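Local structure of ribosomal RNA methyltransferase, putative (2PLW) at residues N23-D28 with K106-L111; K48-G53 with N64-Q69; I151-L156 with E188-C193; S135-M140 with T165-M170. The protein binds S-adenosylmethionine through an FtsJ-like methyltransferase domain and probably transfers its methyl group to a ribose 2'-hydroxyl of ribosomal RNA. One frame throughout, in Å; residues are numbered along the deposited sequence.

Contact 1: residues N23-D28 with K106-L111; sequences NKIILD and KIDIIL
Ile-26, Leu-27 and Asp-28 pair with Ile-109, Ile-110 and Leu-111 as parallel strands; the axes of 24-28 and 109-111 approach to 4.8 Å, their directions 12° apart. They are the first and fourth strands of the Rossmann-like class I methyltransferase sheet, neighbours in its middle. Leu-27 makes two of the ladder's bonds, its N donating to Ile-109 O and its O accepting from Leu-111 N, each at 2.8 Å; Ile-109 N donates to Ile-25 O. Ile-26 and Ile-109 lie side by side and point the same way, Ile-26 CG1 3.7 Å from Ile-109 CD1. On the face of Leu-27 and Ile-110, Ile-107 crosses Leu-27 at a slant and sets CG2 3.8 Å from Leu-27 CB; Phe-139 of helix 122-143 also packs on Leu-27. The side chain of Asp-28 lies about 5 Å from S-adenosylmethionine and touches Trp-36, which binds it. At the start of the pair the chain turns at Asp-108, whose side chain crosses that of Lys-24 at about a right angle, CB 3.7 Å from Lys-24 CD. A water links Lys-24 NZ to Asp-108 OD1, which also accepts from Asn-145 ND2. Asp-108 OD2, through its anti lone pair, takes the N-H of Ile-25 at 2.8 Å in an almost straight bond (179°).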
loop_
_atom_site.group_PDB
_atom_site.type_symbol
_atom_site.label_atom_id
_atom_site.label_comp_id
_atom_site.label_asym_id
_atom_site.label_seq_id
_atom_site.Cartn_x
_atom_site.Cartn_y
_atom_site.Cartn_z
ATOM N N ASN A 23 -6.697 -7.981 -14.851
ATOM C CA ASN A 23 -5.400 -7.812 -15.518
ATOM C C ASN A 23 -4.539 -6.730 -14.864
ATOM O O ASN A 23 -3.887 -5.932 -15.548
ATOM C CB ASN A 23 -5.567 -7.539 -17.033
ATOM C CG ASN A 23 -4.278 -7.786 -17.817
ATOM O OD1 ASN A 23 -3.368 -8.454 -17.331
ATOM N ND2 ASN A 23 -4.197 -7.235 -19.025
ATOM N N LYS A 24 -4.558 -6.709 -13.537
ATOM C CA LYS A 24 -3.700 -5.790 -12.785
ATOM C C LYS A 24 -2.753 -6.556 -11.890
ATOM O O LYS A 24 -3.118 -7.613 -11.342
ATOM C CB LYS A 24 -4.520 -4.848 -11.903
ATOM C CG LYS A 24 -5.569 -3.986 -12.660
ATOM C CD LYS A 24 -4.897 -2.920 -13.508
ATOM C CE LYS A 24 -5.895 -2.196 -14.410
ATOM N NZ LYS A 24 -5.175 -1.257 -15.321
ATOM N N ILE A 25 -1.557 -5.997 -11.731
ATOM C CA ILE A 25 -0.636 -6.509 -10.719
ATOM C C ILE A 25 -0.885 -5.652 -9.469
ATOM O O ILE A 25 -0.841 -4.426 -9.526
ATOM C CB ILE A 25 0.817 -6.418 -11.185
ATOM C CG1 ILE A 25 1.031 -7.317 -12.417
ATOM C CG2 ILE A 25 1.754 -6.826 -10.057
ATOM C CD1 ILE A 25 2.499 -7.327 -12.935
ATOM N N ILE A 26 -1.105 -6.313 -8.344
ATOM C CA ILE A 26 -1.522 -5.652 -7.094
ATOM C C ILE A 26 -0.577 -6.011 -5.946
ATOM O O ILE A 26 -0.305 -7.183 -5.677
ATOM C CB ILE A 26 -2.960 -6.057 -6.724
ATOM C CG1 ILE A 26 -3.908 -5.749 -7.887
ATOM C CG2 ILE A 26 -3.456 -5.282 -5.491
ATOM C CD1 ILE A 26 -5.136 -6.634 -7.872
ATOM N N LEU A 27 -0.078 -4.978 -5.270
ATOM C CA LEU A 27 0.798 -5.155 -4.112
ATOM C C LEU A 27 0.124 -4.631 -2.858
ATOM O O LEU A 27 -0.371 -3.517 -2.831
ATOM C CB LEU A 27 2.111 -4.404 -4.330
ATOM C CG LEU A 27 3.092 -4.389 -3.147
ATOM C CD1 LEU A 27 3.558 -5.778 -2.800
ATOM C CD2 LEU A 27 4.289 -3.508 -3.465
ATOM N N ASP A 28 0.175 -5.436 -1.803
ATOM C CA ASP A 28 -0.495 -5.153 -0.551
ATOM C C ASP A 28 0.593 -5.057 0.503
ATOM O O ASP A 28 1.165 -6.085 0.884
ATOM C CB ASP A 28 -1.446 -6.312 -0.248
ATOM C CG ASP A 28 -2.151 -6.172 1.080
ATOM O OD1 ASP A 28 -2.362 -5.040 1.540
ATOM O OD2 ASP A 28 -2.480 -7.228 1.683
ATOM N N LYS A 106 5.947 -3.274 -14.030
ATOM C CA LYS A 106 5.663 -2.492 -12.839
ATOM C C LYS A 106 4.279 -2.871 -12.281
ATOM O O LYS A 106 3.612 -3.759 -12.801
ATOM C CB LYS A 106 5.845 -0.993 -13.100
ATOM C CG LYS A 106 7.335 -0.614 -13.254
ATOM C CD LYS A 106 7.536 0.863 -13.143
ATOM C CE LYS A 106 8.961 1.256 -13.404
ATOM N NZ LYS A 106 9.141 2.690 -13.237
ATOM N N ILE A 107 3.913 -2.255 -11.169
ATOM C CA ILE A 107 2.819 -2.702 -10.347
ATOM C C ILE A 107 1.663 -1.719 -10.538
ATOM O O ILE A 107 1.852 -0.540 -10.391
ATOM C CB ILE A 107 3.259 -2.712 -8.845
ATOM C CG1 ILE A 107 4.469 -3.644 -8.659
ATOM C CG2 ILE A 107 2.116 -3.160 -7.933
ATOM C CD1 ILE A 107 4.905 -3.766 -7.247
ATOM N N ASP A 108 0.476 -2.209 -10.860
ATOM C CA ASP A 108 -0.648 -1.323 -11.150
ATOM C C ASP A 108 -1.359 -0.692 -9.960
ATOM O O ASP A 108 -1.895 0.423 -10.069
ATOM C CB ASP A 108 -1.664 -2.071 -12.003
ATOM C CG ASP A 108 -1.058 -2.583 -13.274
ATOM O OD1 ASP A 108 -0.753 -1.751 -14.137
ATOM O OD2 ASP A 108 -0.818 -3.806 -13.387
ATOM N N ILE A 109 -1.408 -1.426 -8.854
ATOM C CA ILE A 109 -2.098 -0.988 -7.664
ATOM C C ILE A 109 -1.217 -1.294 -6.479
ATOM O O ILE A 109 -0.823 -2.457 -6.268
ATOM C CB ILE A 109 -3.470 -1.701 -7.491
ATOM C CG1 ILE A 109 -4.333 -1.520 -8.739
ATOM C CG2 ILE A 109 -4.164 -1.191 -6.245
ATOM C CD1 ILE A 109 -5.535 -2.513 -8.817
ATOM N N ILE A 110 -0.855 -0.247 -5.754
ATOM C CA ILE A 110 -0.055 -0.436 -4.553
ATOM C C ILE A 110 -0.870 0.074 -3.376
ATOM O O ILE A 110 -1.245 1.237 -3.333
ATOM C CB ILE A 110 1.310 0.265 -4.660
ATOM C CG1 ILE A 110 2.159 -0.389 -5.758
ATOM C CG2 ILE A 110 2.064 0.179 -3.314
ATOM C CD1 ILE A 110 3.489 0.390 -6.021
ATOM N N LEU A 111 -1.134 -0.831 -2.448
ATOM C CA LEU A 111 -1.927 -0.549 -1.253
ATOM C C LEU A 111 -1.033 -0.686 -0.026
ATOM O O LEU A 111 -0.191 -1.581 0.046
ATOM C CB LEU A 111 -3.083 -1.549 -1.120
ATOM C CG LEU A 111 -3.969 -1.763 -2.361
ATOM C CD1 LEU A 111 -4.958 -2.925 -2.196
ATOM C CD2 LEU A 111 -4.728 -0.485 -2.729
HETATM O O HOH W 1 -2.517 -1.570 -16.555
#

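Contact 2: residues K48-G53 with N64-Q69; sequences KNKIIG and NVYFIQ
The second and third strands of the Rossmann-like sheet meet where Ile-52 and Gly-53 pair in parallel with Tyr-66 and Phe-67, strand 66-69 being the outermost on this side. The axes of 49-53 and 66-69 come within 4.6 Å at 24°. Three backbone bonds join them: Tyr-66 N to Ile-51 O at 2.9 Å, Gly-53 N to Tyr-66 O, and Ile-68 N to Gly-53 O. The Tyr-66 ring extends back alongside Ile-51 and Lys-50. Its CG is anti to its own carbonyl carbon (chi1 -61°), CD2 comes 3.4 Å from Ile-51 O, which lies at the ring edge, and CE2 meets Lys-50 CG at 4.0 Å. A water in the ring plane joins Tyr-66 OH, at 2.6 Å, to Lys-50 NZ; a second bridges Ile-51 N and Asn-64 O, just ahead of the first direct backbone bond. Ile-52 and Ile-68 lie side by side, Ile-52 CG2 3.9 Å from Ile-68 CD1, on the face covered by helix 93-102. On the other face Phe-67 CD1 lies 3.4 Å from Gly-53 O. The side chains of Phe-67 and Asp-55, an S-adenosylmethionine-binding residue, come within about 4 Å. An acidic residue at the end of the second strand is typical of the cofactor site in class I methyltransferases.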
loop_
_atom_site.group_PDB
_atom_site.type_symbol
_atom_site.label_atom_id
_atom_site.label_comp_id
_atom_site.label_asym_id
_atom_site.label_seq_id
_atom_site.Cartn_x
_atom_site.Cartn_y
_atom_site.Cartn_z
ATOM N N LYS A 48 -7.635 -12.380 -14.381
ATOM C CA LYS A 48 -6.211 -12.658 -14.357
ATOM C C LYS A 48 -5.584 -11.505 -13.565
ATOM O O LYS A 48 -5.822 -10.336 -13.893
ATOM C CB LYS A 48 -5.692 -12.691 -15.788
ATOM C CG LYS A 48 -4.198 -12.641 -15.893
ATOM C CD LYS A 48 -3.743 -12.704 -17.336
ATOM C CE LYS A 48 -2.219 -12.547 -17.403
ATOM N NZ LYS A 48 -1.862 -11.110 -17.131
ATOM N N ASN A 49 -4.801 -11.837 -12.531
ATOM C CA ASN A 49 -4.095 -10.829 -11.729
ATOM C C ASN A 49 -2.848 -11.463 -11.153
ATOM O O ASN A 49 -2.729 -12.681 -11.172
ATOM C CB ASN A 49 -4.973 -10.372 -10.547
ATOM C CG ASN A 49 -6.205 -9.580 -10.979
ATOM O OD1 ASN A 49 -7.295 -10.152 -11.107
ATOM N ND2 ASN A 49 -6.051 -8.262 -11.186
ATOM N N LYS A 50 -1.917 -10.643 -10.655
ATOM C CA LYS A 50 -0.880 -11.103 -9.731
ATOM C C LYS A 50 -1.116 -10.333 -8.444
ATOM O O LYS A 50 -1.228 -9.107 -8.470
ATOM C CB LYS A 50 0.517 -10.763 -10.223
ATOM C CG LYS A 50 1.149 -11.783 -11.110
ATOM C CD LYS A 50 2.523 -11.304 -11.585
ATOM C CE LYS A 50 3.236 -12.412 -12.370
ATOM N NZ LYS A 50 2.415 -13.072 -13.436
ATOM N N ILE A 51 -1.234 -11.060 -7.346
ATOM C CA ILE A 51 -1.430 -10.463 -6.027
ATOM C C ILE A 51 -0.178 -10.737 -5.181
ATOM O O ILE A 51 0.208 -11.888 -5.001
ATOM C CB ILE A 51 -2.701 -11.020 -5.357
ATOM C CG1 ILE A 51 -3.909 -10.808 -6.279
ATOM C CG2 ILE A 51 -2.958 -10.332 -4.026
ATOM C CD1 ILE A 51 -5.038 -11.756 -5.971
ATOM N N ILE A 52 0.453 -9.669 -4.696
ATOM C CA ILE A 52 1.688 -9.764 -3.901
ATOM C C ILE A 52 1.453 -9.092 -2.546
ATOM O O ILE A 52 0.905 -8.002 -2.475
ATOM C CB ILE A 52 2.907 -9.099 -4.616
ATOM C CG1 ILE A 52 3.055 -9.621 -6.055
ATOM C CG2 ILE A 52 4.192 -9.333 -3.806
ATOM C CD1 ILE A 52 3.801 -8.686 -6.962
ATOM N N GLY A 53 1.896 -9.753 -1.483
ATOM C CA GLY A 53 1.795 -9.206 -0.130
ATOM C C GLY A 53 3.179 -9.016 0.430
ATOM O O GLY A 53 4.036 -9.904 0.275
ATOM N N ASN A 64 -2.423 -18.774 -4.335
ATOM C CA ASN A 64 -2.433 -17.788 -5.423
ATOM C C ASN A 64 -2.075 -16.365 -5.022
ATOM O O ASN A 64 -2.421 -15.411 -5.721
ATOM C CB ASN A 64 -3.774 -17.841 -6.170
ATOM C CG ASN A 64 -4.098 -19.254 -6.661
ATOM O OD1 ASN A 64 -5.176 -19.787 -6.380
ATOM N ND2 ASN A 64 -3.138 -19.886 -7.349
ATOM N N VAL A 65 -1.391 -16.241 -3.890
ATOM C CA VAL A 65 -0.824 -14.976 -3.462
ATOM C C VAL A 65 0.666 -15.159 -3.247
ATOM O O VAL A 65 1.083 -16.146 -2.608
ATOM C CB VAL A 65 -1.473 -14.508 -2.154
ATOM C CG1 VAL A 65 -0.776 -13.202 -1.634
ATOM C CG2 VAL A 65 -3.006 -14.300 -2.370
ATOM N N TYR A 66 1.459 -14.218 -3.760
ATOM C CA TYR A 66 2.910 -14.247 -3.547
ATOM C C TYR A 66 3.168 -13.458 -2.281
ATOM O O TYR A 66 2.676 -12.336 -2.147
ATOM C CB TYR A 66 3.652 -13.558 -4.678
ATOM C CG TYR A 66 3.460 -14.159 -6.043
ATOM C CD1 TYR A 66 4.315 -15.146 -6.509
ATOM C CD2 TYR A 66 2.439 -13.712 -6.886
ATOM C CE1 TYR A 66 4.155 -15.685 -7.784
ATOM C CE2 TYR A 66 2.266 -14.270 -8.159
ATOM C CZ TYR A 66 3.131 -15.249 -8.597
ATOM O OH TYR A 66 2.976 -15.816 -9.850
ATOM N N PHE A 67 3.924 -14.022 -1.347
ATOM C CA PHE A 67 4.263 -13.269 -0.158
ATOM C C PHE A 67 5.766 -12.971 -0.144
ATOM O O PHE A 67 6.589 -13.799 -0.574
ATOM C CB PHE A 67 3.846 -14.020 1.120
ATOM C CG PHE A 67 4.355 -13.373 2.380
ATOM C CD1 PHE A 67 3.822 -12.168 2.809
ATOM C CD2 PHE A 67 5.361 -13.974 3.124
ATOM C CE1 PHE A 67 4.285 -11.574 3.977
ATOM C CE2 PHE A 67 5.844 -13.384 4.299
ATOM C CZ PHE A 67 5.321 -12.178 4.707
ATOM N N ILE A 68 6.106 -11.784 0.350
ATOM C CA ILE A 68 7.505 -11.383 0.513
ATOM C C ILE A 68 7.665 -10.859 1.922
ATOM O O ILE A 68 7.018 -9.887 2.305
ATOM C CB ILE A 68 7.930 -10.305 -0.523
ATOM C CG1 ILE A 68 7.887 -10.893 -1.943
ATOM C CG2 ILE A 68 9.311 -9.721 -0.140
ATOM C CD1 ILE A 68 8.034 -9.832 -3.067
ATOM N N GLN A 69 8.522 -11.509 2.707
ATOM C CA GLN A 69 8.804 -10.947 4.009
ATOM C C GLN A 69 9.821 -9.811 3.860
ATOM O O GLN A 69 10.886 -9.970 3.247
ATOM C CB GLN A 69 9.302 -11.988 5.015
ATOM C CG GLN A 69 9.395 -11.381 6.395
ATOM C CD GLN A 69 10.052 -12.298 7.421
ATOM O OE1 GLN A 69 10.762 -13.227 7.063
ATOM N NE2 GLN A 69 9.811 -12.024 8.706
HETATM O O HOH W 2 1.127 -15.068 -11.525
HETATM O O HOH W 3 -1.310 -13.847 -7.703
#

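Contact 3: residues I151-L156 with E188-C193; sequences IVKMYL and EIYLVC
Lys-153, the predicted proton acceptor, stands opposite Tyr-190 in a non-hydrogen-bonded pair of antiparallel strands, 151-155 and 188-193. Its CB sits 3.3 Å from Tyr-190 CE1. CG, anti to the backbone N (chi1 -170°), lies over one face of the Tyr-190 ring, offset toward the rim, in a CH-pi contact 4.2 Å from the ring centroid. CD lies 3.6 Å from both Tyr-190 OH and Glu-188 OE1. Here the chain bends (chi3 64°), and CE comes 3.6 Å from Glu-188 OE2. Lys-153 NZ reaches Glu-188 OE2 only in a long salt bridge of 4.0 Å; its stronger partner is Asp-113 OD1, in a salt bridge, and that oxygen also accepts from Tyr-190 OH. Glu-188 runs beside Tyr-155 with carboxylate and ring planes 26° apart, its CG 3.4 Å from Tyr-155 CD1, and a water donates to OE2 while bonding Tyr-155 OH. Backbone bonds in both directions tie Val-152 to Leu-191 and Met-154 to Ile-189. The opposite face is apolar: Met-154 CG meets Ile-189 CD1 at 3.8 Å and its SD meets Leu-191 CD1, beneath helices 122-143 and 160-168. Strand 188-196 is the antiparallel seventh strand of the class I methyltransferase sheet, lying between the fifth and sixth. The lysine side chain is about 4 Å from S-adenosylmethionine: the Tyr-190 ring backs its aliphatic part, while Asp-113, with Glu-188 at long range, probably positions the amine beside the cofactor, consistent with the predicted role.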
loop_
_atom_site.group_PDB
_atom_site.type_symbol
_atom_site.label_atom_id
_atom_site.label_comp_id
_atom_site.label_asym_id
_atom_site.label_seq_id
_atom_site.Cartn_x
_atom_site.Cartn_y
_atom_site.Cartn_z
ATOM N N ILE A 151 -2.720 3.644 -2.591
ATOM C CA ILE A 151 -3.497 3.986 -1.388
ATOM C C ILE A 151 -2.663 3.699 -0.156
ATOM O O ILE A 151 -2.124 2.614 0.010
ATOM C CB ILE A 151 -4.846 3.230 -1.342
ATOM C CG1 ILE A 151 -5.609 3.529 -2.628
ATOM C CG2 ILE A 151 -5.620 3.701 -0.113
ATOM C CD1 ILE A 151 -6.961 2.847 -2.714
ATOM N N VAL A 152 -2.501 4.700 0.704
ATOM C CA VAL A 152 -1.619 4.514 1.856
ATOM C C VAL A 152 -2.271 5.066 3.117
ATOM O O VAL A 152 -2.810 6.181 3.118
ATOM C CB VAL A 152 -0.221 5.142 1.608
ATOM C CG1 VAL A 152 -0.317 6.638 1.270
ATOM C CG2 VAL A 152 0.735 4.882 2.787
ATOM N N LYS A 153 -2.217 4.268 4.176
ATOM C CA LYS A 153 -2.742 4.709 5.475
ATOM C C LYS A 153 -1.738 5.578 6.240
ATOM O O LYS A 153 -0.529 5.380 6.147
ATOM C CB LYS A 153 -3.151 3.492 6.314
ATOM C CG LYS A 153 -3.936 3.838 7.580
ATOM C CD LYS A 153 -4.398 2.574 8.309
ATOM C CE LYS A 153 -3.312 1.688 8.849
ATOM N NZ LYS A 153 -3.900 0.434 9.423
ATOM N N MET A 154 -2.250 6.536 7.009
ATOM C CA MET A 154 -1.386 7.235 7.967
ATOM C C MET A 154 -2.228 7.776 9.107
ATOM O O MET A 154 -3.468 7.887 8.965
ATOM C CB MET A 154 -0.626 8.380 7.304
ATOM C CG MET A 154 -1.491 9.591 6.940
ATOM S SD MET A 154 -0.512 11.009 6.375
ATOM C CE MET A 154 0.642 11.219 7.740
ATOM N N TYR A 155 -1.562 8.102 10.220
ATOM C CA TYR A 155 -2.230 8.864 11.294
ATOM C C TYR A 155 -2.421 10.290 10.839
ATOM O O TYR A 155 -1.450 10.969 10.501
ATOM C CB TYR A 155 -1.445 8.833 12.617
ATOM C CG TYR A 155 -1.504 7.490 13.294
ATOM C CD1 TYR A 155 -2.723 6.949 13.711
ATOM C CD2 TYR A 155 -0.344 6.740 13.492
ATOM C CE1 TYR A 155 -2.778 5.692 14.315
ATOM C CE2 TYR A 155 -0.392 5.487 14.091
ATOM C CZ TYR A 155 -1.612 4.976 14.501
ATOM O OH TYR A 155 -1.667 3.740 15.099
ATOM N N LEU A 156 -3.674 10.745 10.826
ATOM C CA LEU A 156 -3.988 12.109 10.441
ATOM C C LEU A 156 -3.344 13.089 11.408
ATOM O O LEU A 156 -3.323 12.868 12.632
ATOM C CB LEU A 156 -5.501 12.341 10.416
ATOM C CG LEU A 156 -6.024 13.759 10.111
ATOM C CD1 LEU A 156 -5.865 14.153 8.658
ATOM C CD2 LEU A 156 -7.500 13.888 10.477
ATOM N N GLU A 188 -6.966 7.764 11.893
ATOM C CA GLU A 188 -6.297 7.310 10.669
ATOM C C GLU A 188 -7.086 7.644 9.417
ATOM O O GLU A 188 -8.317 7.659 9.426
ATOM C CB GLU A 188 -6.064 5.811 10.713
ATOM C CG GLU A 188 -4.855 5.405 11.536
ATOM C CD GLU A 188 -4.774 3.910 11.723
ATOM O OE1 GLU A 188 -5.819 3.235 11.581
ATOM O OE2 GLU A 188 -3.656 3.411 12.013
ATOM N N ILE A 189 -6.366 7.924 8.333
ATOM C CA ILE A 189 -6.991 8.220 7.051
ATOM C C ILE A 189 -6.222 7.428 6.020
ATOM O O ILE A 189 -5.147 6.907 6.331
ATOM C CB ILE A 189 -6.940 9.733 6.670
ATOM C CG1 ILE A 189 -5.503 10.297 6.731
ATOM C CG2 ILE A 189 -7.882 10.583 7.557
ATOM C CD1 ILE A 189 -4.832 10.394 5.367
ATOM N N TYR A 190 -6.789 7.327 4.826
ATOM C CA TYR A 190 -6.044 6.836 3.673
ATOM C C TYR A 190 -5.885 7.965 2.673
ATOM O O TYR A 190 -6.822 8.729 2.453
ATOM C CB TYR A 190 -6.748 5.642 3.021
ATOM C CG TYR A 190 -6.800 4.409 3.887
ATOM C CD1 TYR A 190 -5.753 3.470 3.874
ATOM C CD2 TYR A 190 -7.898 4.169 4.722
ATOM C CE1 TYR A 190 -5.800 2.325 4.650
ATOM C CE2 TYR A 190 -7.953 3.018 5.517
ATOM C CZ TYR A 190 -6.900 2.111 5.482
ATOM O OH TYR A 190 -6.984 0.988 6.283
ATOM N N LEU A 191 -4.695 8.067 2.069
ATOM C CA LEU A 191 -4.487 8.940 0.923
ATOM C C LEU A 191 -4.681 8.059 -0.316
ATOM O O LEU A 191 -3.980 7.075 -0.483
ATOM C CB LEU A 191 -3.099 9.569 0.942
ATOM C CG LEU A 191 -2.805 10.453 2.168
ATOM C CD1 LEU A 191 -1.274 10.609 2.401
ATOM C CD2 LEU A 191 -3.480 11.809 2.038
ATOM N N VAL A 192 -5.695 8.386 -1.101
ATOM C CA VAL A 192 -6.059 7.638 -2.306
ATOM C C VAL A 192 -5.560 8.380 -3.530
ATOM O O VAL A 192 -6.010 9.499 -3.825
ATOM C CB VAL A 192 -7.605 7.441 -2.383
ATOM C CG1 VAL A 192 -7.960 6.640 -3.631
ATOM C CG2 VAL A 192 -8.075 6.728 -1.162
ATOM N N CYS A 193 -4.630 7.763 -4.269
ATOM C CA CYS A 193 -3.959 8.450 -5.340
ATOM C C CYS A 193 -4.230 7.721 -6.638
ATOM O O CYS A 193 -3.943 6.531 -6.758
ATOM C CB CYS A 193 -2.439 8.440 -5.089
ATOM S SG CYS A 193 -1.986 9.041 -3.439
HETATM O O HOH W 4 -2.841 1.575 13.448
#

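Contact 4: residues S135-M140 with T165-M170; sequences SITHFM and TYLKGM
Thr-137 and Leu-167 reach across from two helices, their side chains crossing at a slant and meeting methyl to methyl, Thr-137 CG2 3.7 Å from Leu-167 CD2. Thr-137 CG2 is anti to its backbone N, while OG1 (chi1 -58°) lies beside the N and is bonded to Thr-133 O and to Tyr-150 OH. The threonine thus gives its carbon branch to the neighbouring helix and its hydroxyl to its own helix and the sheet. Around the same CG2 stand two further groups, Tyr-166 CE2 and Met-170 CE, each at 4.2 Å. Helices 122-143 and 160-168 cover one face of the Rossmann-like sheet, following its fourth and fifth strands, and Tyr-150 of strand 148-155 lies beneath both, touching Met-140 and Leu-167. No hydrogen bond joins the two segments; the backbones stay apart, Thr-137 CA 8.5 Å from Leu-167 CA, and 147 Å² is buried in side-chain contact. Met-140 adds a second apolar point one turn further on: its CE lies 4.3 Å from Leu-167 CD2 and equally far from Met-170 SD. Met-170 folds back over Tyr-166, its CE 3.6 Å above one face of the ring and offset toward the rim.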
loop_
_atom_site.group_PDB
_atom_site.type_symbol
_atom_site.label_atom_id
_atom_site.label_comp_id
_atom_site.label_asym_id
_atom_site.label_seq_id
_atom_site.Cartn_x
_atom_site.Cartn_y
_atom_site.Cartn_z
ATOM N N SER A 135 8.637 6.604 3.506
ATOM C CA SER A 135 9.398 5.410 3.107
ATOM C C SER A 135 8.620 4.585 2.093
ATOM O O SER A 135 9.159 4.194 1.051
ATOM C CB SER A 135 9.783 4.527 4.314
ATOM O OG SER A 135 10.726 5.222 5.116
ATOM N N ILE A 136 7.338 4.366 2.388
ATOM C CA ILE A 136 6.499 3.575 1.504
ATOM C C ILE A 136 6.300 4.320 0.187
ATOM O O ILE A 136 6.355 3.711 -0.873
ATOM C CB ILE A 136 5.140 3.244 2.157
ATOM C CG1 ILE A 136 5.345 2.281 3.334
ATOM C CG2 ILE A 136 4.231 2.552 1.136
ATOM C CD1 ILE A 136 4.133 2.206 4.254
ATOM N N THR A 137 6.097 5.639 0.245
ATOM C CA THR A 137 5.960 6.461 -0.978
ATOM C C THR A 137 7.215 6.423 -1.887
ATOM O O THR A 137 7.118 6.261 -3.094
ATOM C CB THR A 137 5.570 7.899 -0.595
ATOM O OG1 THR A 137 4.338 7.848 0.149
ATOM C CG2 THR A 137 5.437 8.826 -1.844
ATOM N N HIS A 138 8.390 6.498 -1.263
ATOM C CA HIS A 138 9.649 6.401 -1.992
ATOM C C HIS A 138 9.783 5.060 -2.707
ATOM O O HIS A 138 10.234 5.007 -3.846
ATOM C CB HIS A 138 10.803 6.601 -1.016
ATOM C CG HIS A 138 12.139 6.615 -1.679
ATOM N ND1 HIS A 138 12.632 7.721 -2.338
ATOM C CD2 HIS A 138 13.074 5.645 -1.808
ATOM C CE1 HIS A 138 13.820 7.434 -2.841
ATOM N NE2 HIS A 138 14.110 6.181 -2.535
ATOM N N PHE A 139 9.404 3.982 -2.020
ATOM C CA PHE A 139 9.428 2.649 -2.592
ATOM C C PHE A 139 8.378 2.554 -3.729
ATOM O O PHE A 139 8.652 2.055 -4.840
ATOM C CB PHE A 139 9.186 1.632 -1.477
ATOM C CG PHE A 139 8.795 0.282 -1.970
ATOM C CD1 PHE A 139 9.758 -0.615 -2.383
ATOM C CD2 PHE A 139 7.450 -0.065 -2.082
ATOM C CE1 PHE A 139 9.409 -1.864 -2.848
ATOM C CE2 PHE A 139 7.076 -1.326 -2.557
ATOM C CZ PHE A 139 8.057 -2.223 -2.937
ATOM N N MET A 140 7.185 3.079 -3.463
ATOM C CA MET A 140 6.076 3.087 -4.450
ATOM C C MET A 140 6.498 3.713 -5.786
ATOM O O MET A 140 6.248 3.158 -6.874
ATOM C CB MET A 140 4.844 3.814 -3.841
ATOM C CG MET A 140 3.695 4.120 -4.889
ATOM S SD MET A 140 3.951 5.476 -5.938
ATOM C CE MET A 140 3.977 6.843 -4.786
ATOM N N THR A 165 -0.141 17.062 -0.775
ATOM C CA THR A 165 0.358 17.960 -1.818
ATOM C C THR A 165 1.553 17.361 -2.538
ATOM O O THR A 165 1.696 17.454 -3.765
ATOM C CB THR A 165 0.682 19.323 -1.232
ATOM O OG1 THR A 165 -0.548 19.910 -0.801
ATOM C CG2 THR A 165 1.353 20.217 -2.266
ATOM N N TYR A 166 2.400 16.697 -1.771
ATOM C CA TYR A 166 3.536 16.041 -2.367
ATOM C C TYR A 166 3.066 14.976 -3.373
ATOM O O TYR A 166 3.580 14.877 -4.492
ATOM C CB TYR A 166 4.388 15.419 -1.259
ATOM C CG TYR A 166 5.617 14.735 -1.772
ATOM C CD1 TYR A 166 6.572 15.423 -2.514
ATOM C CD2 TYR A 166 5.833 13.384 -1.503
ATOM C CE1 TYR A 166 7.726 14.775 -2.986
ATOM C CE2 TYR A 166 6.972 12.741 -1.960
ATOM C CZ TYR A 166 7.905 13.436 -2.703
ATOM O OH TYR A 166 9.024 12.753 -3.137
ATOM N N LEU A 167 2.061 14.201 -2.985
ATOM C CA LEU A 167 1.547 13.137 -3.860
ATOM C C LEU A 167 0.865 13.689 -5.117
ATOM O O LEU A 167 0.946 13.082 -6.176
ATOM C CB LEU A 167 0.602 12.219 -3.079
ATOM C CG LEU A 167 1.348 11.327 -2.075
ATOM C CD1 LEU A 167 0.411 10.790 -1.017
ATOM C CD2 LEU A 167 2.091 10.165 -2.745
ATOM N N LYS A 168 0.233 14.855 -4.983
ATOM C CA LYS A 168 -0.403 15.551 -6.104
ATOM C C LYS A 168 0.625 15.952 -7.140
ATOM O O LYS A 168 0.288 16.271 -8.280
ATOM C CB LYS A 168 -1.148 16.783 -5.612
ATOM C CG LYS A 168 -2.454 16.474 -4.917
ATOM C CD LYS A 168 -3.162 17.729 -4.486
ATOM C CE LYS A 168 -4.514 17.401 -3.897
ATOM N NZ LYS A 168 -5.231 18.678 -3.588
ATOM N N GLY A 169 1.898 15.925 -6.754
ATOM C CA GLY A 169 2.970 16.151 -7.692
ATOM C C GLY A 169 3.307 14.947 -8.548
ATOM O O GLY A 169 4.097 15.059 -9.480
ATOM N N MET A 170 2.721 13.788 -8.262
ATOM C CA MET A 170 3.012 12.637 -9.091
ATOM C C MET A 170 1.799 11.846 -9.586
ATOM O O MET A 170 1.954 10.939 -10.401
ATOM C CB MET A 170 4.092 11.750 -8.461
ATOM C CG MET A 170 3.756 11.110 -7.172
ATOM S SD MET A 170 5.316 10.590 -6.368
ATOM C CE MET A 170 5.359 11.682 -4.971
#

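Overall arrangement
Contacts 1, 2 and 3 lie in one sheet. Contacts 1 and 2 adjoin through strands 24-29 and 49-55, where Asp-28 N meets Ile-52 O at 2.8 Å; contact 2 is nested in the loop closed by contact 1. Toward the other side, Ile-151 N lies 2.9 Å from Ile-110 O, linking contact 1 to contact 3. Contacts 2 and 3 do not touch, their centres about 22 Å apart. Contact 4 packs on the sheet, with Leu-167 CD1 3.8 Å from Leu-191 CD1 of contact 3. Measured from side chain to S-adenosylmethionine, Lys-153 of contact 3, the predicted proton acceptor, is about 4 Å away, Asp-28 of contact 1 about 5 Å and Thr-137 of contact 4 about 12 Å.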